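Local coordinates for protein peptidoglycan glycosyltransferase (Eggerthella lenta, PDB 4MNR) that is a penicillin-binding protein that joins a dimerisation-type N-terminal domain to a transpeptidase-family domain of the beta-lactamase-like fold, at residues S25-V36 / T104-S115; A144-N152 / S170-G178. All blocks are in the same frame, centred on the assembly; numbering follows the deposited sequence. Where two conformers were deposited one is given.

Contact 1: S25-V36 / T104-S115; sequences SERGTIATYDGV and TAGNDVTLTLNS
D34 grips S115 with both carboxylate oxygens. S115 OG donates to the syn lone pair of D34 OD2 at 2.6 Å, and S115 N reaches D34 OD1 at 2.9 Å. T32 OG1 meets that same D34 OD1 from the opposite face of the carboxylate plane, 2.7 Å away, so three bonds in all restrict rotation of this polar, solvent-facing clamp. The tightly packed part lies in the strands. V109 N to T29 O and L111 N to A31 O are both 2.8 Å, and on the buried face of I30, V109 and L111, I30 CG2 lies 4.0 Å from L111 CD1. Upstream, D108 takes over the role of a backbone acceptor: with CG anti to the carbonyl carbon (chi1 -64°), its OD1 receives T29 N at 2.8 Å. G106 N bonds E26 O almost straight (177°), and water 1 bridges E26 O and G106 O. Looseness appears beyond them, where partly exposed, poorly ordered S25 comes no nearer than 3.9 Å, from its CB to T104 O. The bridges I30-V109 and A31-T110 make this a parallel pairing of two inner strands in a mixed sheet, its end closed by the type I turn T32-G35 against the start of helix 115-125.

Contact 2: A144-N152 / S170-G178; sequences AMASAPTYN and STLVDRAAG
In the conformer given, one of two, S147 OG faces two consecutive backbone amides of the opposite loop. A176 N donates to it at 3.2 Å, and R175 N makes a weak bond to the same S147 OG at 3.0 Å (133°). The hydroxyl stands anti to the carbonyl carbon of S147 (chi1 -55°), from where it can meet both amides; the two bonds are provisional, since they rest on this conformer.

R175 can be followed from CB to its tip. Its CB packs alongside the CB and OG of S147. CG leaves anti to the carbonyl carbon and chi2 is trans, setting CD 3.3 Å from A148 O; the chain stays extended to NE, which turns to a salt bridge with E432, beyond the two segments. At the tip, P149 CD lies over one face of the guanidinium, 3.6 Å from R175 NH1; the peptide before P149 is cis. NH2 meets S170 OG at 2.8 Å, in the guanidinium plane. NH1 donates to S170 O at 3.1 Å from above the carbonyl plane, while V173 N reaches that oxygen from the opposite face. Water 3 accepts from NH1 and donates to P149 O and V173 O, tying the two segments together. With E432, two atoms of S170 and water 3 all engaged, the guanidinium probably has little freedom to rotate.

Apolar contacts flank this polar centre. Selenomethionine M145 places CG 3.6 Å from A176 CB, and at the other end the L172 and Y151 side chains cross at about a right angle, L172 CD2 lying 3.8 Å from Y151 CZ. Within the loop, D174 OD1 accepts A177 N in an Asx motif. Together these contacts lay an irregular loop against edge strand 142-148 of the five-stranded antiparallel sheet at the core of the penicillin-binding protein transpeptidase fold.

Contact 1 closes before contact 2 opens, and their centres lie 20 Å apart, yet the two touch: L113 CD2 packs 3.9 Å from A144 CA. Helix 115-125 also joins them: it begins at S115, just after the N-cap N114, at the end of contact 1, and its Q118 OE1 accepts M145 N of contact 2. Residues 57-62 span both as well, with L58 and A59 against V36 and L113, and H61 against S147 and Y151. Contact 1, centred about 24 Å from the centre of the chain, belongs to the peripheral mixed sheet; contact 2, about 13 Å from it, to the transpeptidase core. Segment 170-178 leads toward helix 188-197, beginning at the lysine of an STFK sequence that matches the family's SxxK motif.

Contact 1: S25-V36 / T104-S115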
loop_
_atom_site.group_PDB
_atom_site.type_symbol
_atom_site.label_atom_id
_atom_site.label_comp_id
_atom_site.label_asym_id
_atom_site.label_seq_id
_atom_site.Cartn_x
_atom_site.Cartn_y
_atom_site.Cartn_z
ATOM N N SER A 25 12.619 -2.731 35.378
ATOM C CA SER A 25 13.607 -3.363 34.504
ATOM C C SER A 25 13.696 -2.699 33.132
ATOM O O SER A 25 12.759 -2.030 32.694
ATOM C CB SER A 25 13.307 -4.857 34.361
ATOM O OG SER A 25 11.913 -5.082 34.239
ATOM N N GLU A 26 14.828 -2.888 32.455
ATOM C CA GLU A 26 15.068 -2.224 31.178
ATOM C C GLU A 26 14.255 -2.833 30.043
ATOM O O GLU A 26 14.519 -3.952 29.605
ATOM C CB GLU A 26 16.553 -2.249 30.809
ATOM C CG GLU A 26 16.875 -1.430 29.565
ATOM C CD GLU A 26 18.261 -1.702 29.013
ATOM O OE1 GLU A 26 18.459 -1.520 27.791
ATOM O OE2 GLU A 26 19.149 -2.095 29.798
ATOM N N ARG A 27 13.262 -2.089 29.573
ATOM C CA ARG A 27 12.511 -2.477 28.386
ATOM C C ARG A 27 13.464 -2.535 27.187
ATOM O O ARG A 27 14.359 -1.699 27.061
ATOM C CB ARG A 27 11.396 -1.465 28.145
ATOM C CG ARG A 27 10.433 -1.822 27.035
ATOM C CD ARG A 27 9.307 -0.803 27.010
ATOM N NE ARG A 27 8.361 -1.055 25.931
ATOM C CZ ARG A 27 7.284 -1.827 26.037
ATOM N NH1 ARG A 27 7.010 -2.444 27.180
ATOM N NH2 ARG A 27 6.476 -1.982 24.993
ATOM N N GLY A 28 13.283 -3.523 26.314
ATOM C CA GLY A 28 14.167 -3.690 25.168
ATOM C C GLY A 28 14.120 -2.546 24.162
ATOM O O GLY A 28 13.185 -1.747 24.166
ATOM N N THR A 29 15.135 -2.455 23.306
ATOM C CA THR A 29 15.175 -1.409 22.282
ATOM C C THR A 29 14.436 -1.838 21.026
ATOM O O THR A 29 14.262 -3.020 20.780
ATOM C CB THR A 29 16.610 -1.063 21.863
ATOM O OG1 THR A 29 17.256 -2.244 21.383
ATOM C CG2 THR A 29 17.395 -0.517 23.046
ATOM N N ILE A 30 13.979 -0.854 20.254
ATOM C CA ILE A 30 13.431 -1.086 18.924
ATOM C C ILE A 30 14.318 -0.298 17.986
ATOM O O ILE A 30 14.561 0.883 18.227
ATOM C CB ILE A 30 12.003 -0.534 18.803
ATOM C CG1 ILE A 30 11.075 -1.242 19.792
ATOM C CG2 ILE A 30 11.482 -0.693 17.362
ATOM C CD1 ILE A 30 9.742 -0.511 20.023
ATOM N N ALA A 31 14.799 -0.936 16.919
ATOM C CA ALA A 31 15.739 -0.289 16.004
ATOM C C ALA A 31 15.448 -0.699 14.558
ATOM O O ALA A 31 14.862 -1.756 14.317
ATOM C CB ALA A 31 17.164 -0.665 16.371
ATOM N N THR A 32 15.858 0.136 13.601
ATOM C CA THR A 32 15.752 -0.222 12.185
ATOM C C THR A 32 16.796 -1.276 11.812
ATOM O O THR A 32 17.699 -1.584 12.585
ATOM C CB THR A 32 15.947 0.996 11.264
ATOM O OG1 THR A 32 17.314 1.445 11.346
ATOM C CG2 THR A 32 14.997 2.127 11.666
ATOM N N TYR A 33 16.658 -1.825 10.609
ATOM C CA TYR A 33 17.559 -2.885 10.163
ATOM C C TYR A 33 18.997 -2.375 10.043
ATOM O O TYR A 33 19.951 -3.124 10.284
ATOM C CB TYR A 33 17.072 -3.476 8.830
ATOM C CG TYR A 33 17.759 -4.778 8.478
ATOM C CD1 TYR A 33 17.478 -5.938 9.184
ATOM C CD2 TYR A 33 18.682 -4.848 7.439
ATOM C CE1 TYR A 33 18.098 -7.139 8.871
ATOM C CE2 TYR A 33 19.317 -6.050 7.123
ATOM C CZ TYR A 33 19.017 -7.185 7.847
ATOM O OH TYR A 33 19.627 -8.382 7.554
ATOM N N ASP A 34 19.150 -1.091 9.710
ATOM C CA ASP A 34 20.487 -0.497 9.622
ATOM C C ASP A 34 20.960 0.121 10.936
ATOM O O ASP A 34 21.980 0.806 10.970
ATOM C CB ASP A 34 20.626 0.490 8.447
ATOM C CG ASP A 34 19.635 1.651 8.510
ATOM O OD1 ASP A 34 18.459 1.433 8.886
ATOM O OD2 ASP A 34 20.043 2.788 8.163
ATOM N N GLY A 35 20.217 -0.127 12.014
ATOM C CA GLY A 35 20.728 0.132 13.345
ATOM C C GLY A 35 20.366 1.461 13.975
ATOM O O GLY A 35 20.922 1.817 15.015
ATOM N N VAL A 36 19.437 2.192 13.366
ATOM C CA VAL A 36 18.963 3.437 13.974
ATOM C C VAL A 36 17.964 3.105 15.086
ATOM O O VAL A 36 16.920 2.492 14.841
ATOM C CB VAL A 36 18.314 4.388 12.947
ATOM C CG1 VAL A 36 17.743 5.615 13.648
ATOM C CG2 VAL A 36 19.342 4.806 11.902
ATOM N N THR A 104 15.233 -8.929 35.114
ATOM C CA THR A 104 15.842 -9.295 33.842
ATOM C C THR A 104 15.333 -8.395 32.717
ATOM O O THR A 104 14.127 -8.199 32.560
ATOM C CB THR A 104 15.567 -10.767 33.479
ATOM O OG1 THR A 104 14.176 -10.940 33.187
ATOM C CG2 THR A 104 15.963 -11.686 34.631
ATOM N N ALA A 105 16.264 -7.851 31.943
ATOM C CA ALA A 105 15.936 -6.930 30.863
ATOM C C ALA A 105 15.042 -7.576 29.812
ATOM O O ALA A 105 14.978 -8.800 29.697
ATOM C CB ALA A 105 17.213 -6.399 30.219
ATOM N N GLY A 106 14.346 -6.742 29.049
ATOM C CA GLY A 106 13.548 -7.215 27.936
ATOM C C GLY A 106 14.415 -7.448 26.714
ATOM O O GLY A 106 15.610 -7.156 26.720
ATOM N N ASN A 107 13.802 -7.974 25.659
ATOM C CA ASN A 107 14.521 -8.305 24.443
ATOM C C ASN A 107 14.502 -7.156 23.440
ATOM O O ASN A 107 13.591 -6.339 23.442
ATOM C CB ASN A 107 13.927 -9.567 23.816
ATOM C CG ASN A 107 14.003 -10.765 24.747
ATOM O OD1 ASN A 107 15.056 -11.060 25.303
ATOM N ND2 ASN A 107 12.880 -11.442 24.944
ATOM N N ASP A 108 15.520 -7.101 22.592
ATOM C CA ASP A 108 15.648 -6.037 21.614
ATOM C C ASP A 108 15.036 -6.488 20.302
ATOM O O ASP A 108 15.252 -7.617 19.857
ATOM C CB ASP A 108 17.119 -5.671 21.400
ATOM C CG ASP A 108 17.775 -5.101 22.646
ATOM O OD1 ASP A 108 17.072 -4.516 23.503
ATOM O OD2 ASP A 108 19.010 -5.241 22.767
ATOM N N VAL A 109 14.274 -5.594 19.683
ATOM C CA VAL A 109 13.560 -5.904 18.450
ATOM C C VAL A 109 14.173 -5.150 17.277
ATOM O O VAL A 109 14.313 -3.930 17.334
ATOM C CB VAL A 109 12.080 -5.514 18.593
ATOM C CG1 VAL A 109 11.356 -5.639 17.255
ATOM C CG2 VAL A 109 11.417 -6.387 19.640
ATOM N N THR A 110 14.551 -5.881 16.225
ATOM C CA THR A 110 15.095 -5.275 15.007
ATOM C C THR A 110 14.074 -5.327 13.882
ATOM O O THR A 110 13.599 -6.403 13.514
ATOM C CB THR A 110 16.391 -5.986 14.546
ATOM O OG1 THR A 110 17.386 -5.875 15.568
ATOM C CG2 THR A 110 16.930 -5.348 13.264
ATOM N N LEU A 111 13.727 -4.159 13.351
ATOM C CA LEU A 111 12.743 -4.063 12.279
ATOM C C LEU A 111 13.407 -4.272 10.927
ATOM O O LEU A 111 14.640 -4.244 10.814
ATOM C CB LEU A 111 12.063 -2.694 12.290
ATOM C CG LEU A 111 11.376 -2.295 13.597
ATOM C CD1 LEU A 111 10.685 -0.944 13.434
ATOM C CD2 LEU A 111 10.383 -3.371 14.044
ATOM N N THR A 112 12.570 -4.460 9.907
ATOM C CA THR A 112 13.032 -4.582 8.526
ATOM C C THR A 112 13.317 -3.222 7.870
ATOM O O THR A 112 13.923 -3.165 6.795
ATOM C CB THR A 112 11.980 -5.295 7.656
ATOM O OG1 THR A 112 10.702 -4.693 7.886
ATOM C CG2 THR A 112 11.891 -6.786 8.019
ATOM N N LEU A 113 12.873 -2.141 8.510
ATOM C CA LEU A 113 12.961 -0.810 7.910
ATOM C C LEU A 113 14.397 -0.386 7.646
ATOM O O LEU A 113 15.294 -0.663 8.454
ATOM C CB LEU A 113 12.333 0.229 8.835
ATOM C CG LEU A 113 10.882 0.025 9.257
ATOM C CD1 LEU A 113 10.477 1.180 10.163
ATOM C CD2 LEU A 113 9.954 -0.096 8.046
ATOM N N ASN A 114 14.616 0.289 6.515
ATOM C CA ASN A 114 15.883 0.966 6.272
ATOM C C ASN A 114 15.694 2.455 6.555
ATOM O O ASN A 114 14.748 3.058 6.057
ATOM C CB ASN A 114 16.355 0.755 4.833
ATOM C CG ASN A 114 17.598 1.590 4.507
ATOM O OD1 ASN A 114 17.485 2.738 4.066
ATOM N ND2 ASN A 114 18.785 1.032 4.769
ATOM N N SER A 115 16.555 3.045 7.377
ATOM C CA SER A 115 16.310 4.425 7.789
ATOM C C SER A 115 16.319 5.434 6.636
ATOM O O SER A 115 15.571 6.406 6.673
ATOM C CB SER A 115 17.281 4.854 8.897
ATOM O OG SER A 115 18.610 4.925 8.408
HETATM O O HOH W 1 16.864 -4.522 27.403
HETATM O O HOH W 2 16.759 -3.224 18.687
#

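Contact 2: A144-N152 / S170-G178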
loop_
_atom_site.group_PDB
_atom_site.type_symbol
_atom_site.label_atom_id
_atom_site.label_comp_id
_atom_site.label_asym_id
_atom_site.label_seq_id
_atom_site.Cartn_x
_atom_site.Cartn_y
_atom_site.Cartn_z
ATOM N N ALA A 144 10.106 0.460 4.123
ATOM C CA ALA A 144 9.617 1.751 4.616
ATOM C C ALA A 144 8.101 1.687 4.785
ATOM O O ALA A 144 7.403 1.032 4.025
ATOM C CB ALA A 144 9.990 2.910 3.651
HETATM N N MSE A 145 7.599 2.373 5.804
HETATM C CA MSE A 145 6.169 2.443 6.045
HETATM C C MSE A 145 5.930 3.778 6.725
HETATM O O MSE A 145 6.329 3.973 7.875
HETATM C CB MSE A 145 5.695 1.258 6.905
HETATM C CG MSE A 145 4.223 1.278 7.223
HETATM SE SE MSE A 145 3.653 -0.419 8.021
HETATM C CE MSE A 145 3.086 -1.281 6.390
ATOM N N ALA A 146 5.342 4.720 5.984
ATOM C CA ALA A 146 5.159 6.106 6.455
ATOM C C ALA A 146 3.725 6.588 6.323
ATOM O O ALA A 146 3.039 6.275 5.352
ATOM C CB ALA A 146 6.067 7.062 5.695
ATOM N N SER A 147 3.283 7.361 7.310
ATOM C CA SER A 147 1.983 8.021 7.246
ATOM C C SER A 147 2.195 9.513 7.483
ATOM O O SER A 147 3.145 9.904 8.166
ATOM C CB SER A 147 1.041 7.467 8.317
ATOM O OG SER A 147 0.920 6.061 8.207
ATOM N N ALA A 148 1.323 10.334 6.906
ATOM C CA ALA A 148 1.362 11.777 7.102
ATOM C C ALA A 148 -0.070 12.281 7.232
ATOM O O ALA A 148 -0.950 11.795 6.543
ATOM C CB ALA A 148 2.061 12.449 5.924
ATOM N N PRO A 149 -0.311 13.270 8.110
ATOM C CA PRO A 149 0.649 13.990 8.949
ATOM C C PRO A 149 1.266 13.117 10.021
ATOM O O PRO A 149 0.739 12.057 10.379
ATOM C CB PRO A 149 -0.204 15.084 9.606
ATOM C CG PRO A 149 -1.408 15.202 8.765
ATOM C CD PRO A 149 -1.666 13.822 8.241
ATOM N N THR A 150 2.410 13.561 10.512
ATOM C CA THR A 150 3.125 12.776 11.491
ATOM C C THR A 150 3.546 13.643 12.670
ATOM O O THR A 150 3.102 14.794 12.809
ATOM C CB THR A 150 4.319 12.034 10.832
ATOM O OG1 THR A 150 4.848 11.065 11.745
ATOM C CG2 THR A 150 5.405 13.024 10.412
ATOM N N TYR A 151 4.374 13.069 13.537
ATOM C CA TYR A 151 4.747 13.694 14.793
ATOM C C TYR A 151 6.041 13.078 15.292
ATOM O O TYR A 151 6.439 11.990 14.854
ATOM C CB TYR A 151 3.646 13.485 15.846
ATOM C CG TYR A 151 3.361 12.020 16.158
ATOM C CD1 TYR A 151 2.606 11.243 15.299
ATOM C CD2 TYR A 151 3.837 11.434 17.322
ATOM C CE1 TYR A 151 2.341 9.920 15.571
ATOM C CE2 TYR A 151 3.581 10.103 17.606
ATOM C CZ TYR A 151 2.831 9.355 16.731
ATOM O OH TYR A 151 2.569 8.035 17.012
ATOM N N ASN A 152 6.713 13.775 16.199
ATOM C CA ASN A 152 7.871 13.185 16.864
ATOM C C ASN A 152 7.396 12.144 17.859
ATOM O O ASN A 152 6.572 12.454 18.728
ATOM C CB ASN A 152 8.660 14.256 17.608
ATOM C CG ASN A 152 9.299 15.247 16.681
ATOM O OD1 ASN A 152 9.684 14.909 15.560
ATOM N ND2 ASN A 152 9.416 16.488 17.137
ATOM N N SER A 170 -6.091 14.314 12.708
ATOM C CA SER A 170 -5.872 12.926 12.322
ATOM C C SER A 170 -4.398 12.499 12.310
ATOM O O SER A 170 -4.043 11.504 11.679
ATOM C CB SER A 170 -6.493 12.657 10.948
ATOM O OG SER A 170 -5.768 13.327 9.932
ATOM N N THR A 171 -3.553 13.241 13.017
ATOM C CA THR A 171 -2.115 12.971 13.043
ATOM C C THR A 171 -1.783 11.548 13.525
ATOM O O THR A 171 -0.849 10.915 13.037
ATOM C CB THR A 171 -1.402 13.988 13.962
ATOM O OG1 THR A 171 -1.560 15.310 13.432
ATOM C CG2 THR A 171 0.068 13.694 14.079
ATOM N N LEU A 172 -2.560 11.048 14.480
ATOM C CA LEU A 172 -2.288 9.742 15.068
ATOM C C LEU A 172 -2.753 8.571 14.212
ATOM O O LEU A 172 -2.460 7.415 14.532
ATOM C CB LEU A 172 -2.904 9.646 16.463
ATOM C CG LEU A 172 -2.140 10.360 17.577
ATOM C CD1 LEU A 172 -2.964 10.384 18.854
ATOM C CD2 LEU A 172 -0.787 9.703 17.822
ATOM N N VAL A 173 -3.463 8.863 13.129
ATOM C CA VAL A 173 -4.014 7.806 12.288
ATOM C C VAL A 173 -2.918 7.096 11.507
ATOM O O VAL A 173 -2.095 7.738 10.859
ATOM C CB VAL A 173 -5.084 8.347 11.320
ATOM C CG1 VAL A 173 -5.548 7.255 10.357
ATOM C CG2 VAL A 173 -6.267 8.922 12.094
ATOM N N ASP A 174 -2.902 5.769 11.589
ATOM C CA ASP A 174 -1.998 4.955 10.770
ATOM C C ASP A 174 -2.601 4.834 9.377
ATOM O O ASP A 174 -3.541 4.073 9.156
ATOM C CB ASP A 174 -1.825 3.564 11.402
ATOM C CG ASP A 174 -0.871 2.655 10.618
ATOM O OD1 ASP A 174 -0.703 2.825 9.394
ATOM O OD2 ASP A 174 -0.281 1.750 11.244
ATOM N N ARG A 175 -2.074 5.594 8.433
ATOM C CA ARG A 175 -2.627 5.569 7.089
ATOM C C ARG A 175 -2.030 4.499 6.199
ATOM O O ARG A 175 -2.615 4.155 5.177
ATOM C CB ARG A 175 -2.455 6.930 6.419
ATOM C CG ARG A 175 -3.407 7.993 6.977
ATOM C CD ARG A 175 -3.147 9.350 6.320
ATOM N NE ARG A 175 -4.287 10.242 6.510
ATOM C CZ ARG A 175 -4.516 10.946 7.615
ATOM N NH1 ARG A 175 -3.669 10.899 8.632
ATOM N NH2 ARG A 175 -5.602 11.702 7.693
ATOM N N ALA A 176 -0.850 4.002 6.553
ATOM C CA ALA A 176 -0.155 3.035 5.701
ATOM C C ALA A 176 -0.681 1.613 5.812
ATOM O O ALA A 176 -0.719 0.873 4.816
ATOM C CB ALA A 176 1.360 3.066 5.982
ATOM N N ALA A 177 -1.034 1.215 7.026
ATOM C CA ALA A 177 -1.536 -0.128 7.271
ATOM C C ALA A 177 -2.973 -0.092 7.759
ATOM O O ALA A 177 -3.722 -1.039 7.544
ATOM C CB ALA A 177 -0.670 -0.836 8.289
ATOM N N GLY A 178 -3.345 0.998 8.423
ATOM C CA GLY A 178 -4.553 1.022 9.241
ATOM C C GLY A 178 -5.818 1.634 8.667
ATOM O O GLY A 178 -6.837 1.689 9.356
HETATM O O HOH W 3 -1.131 10.006 9.605
#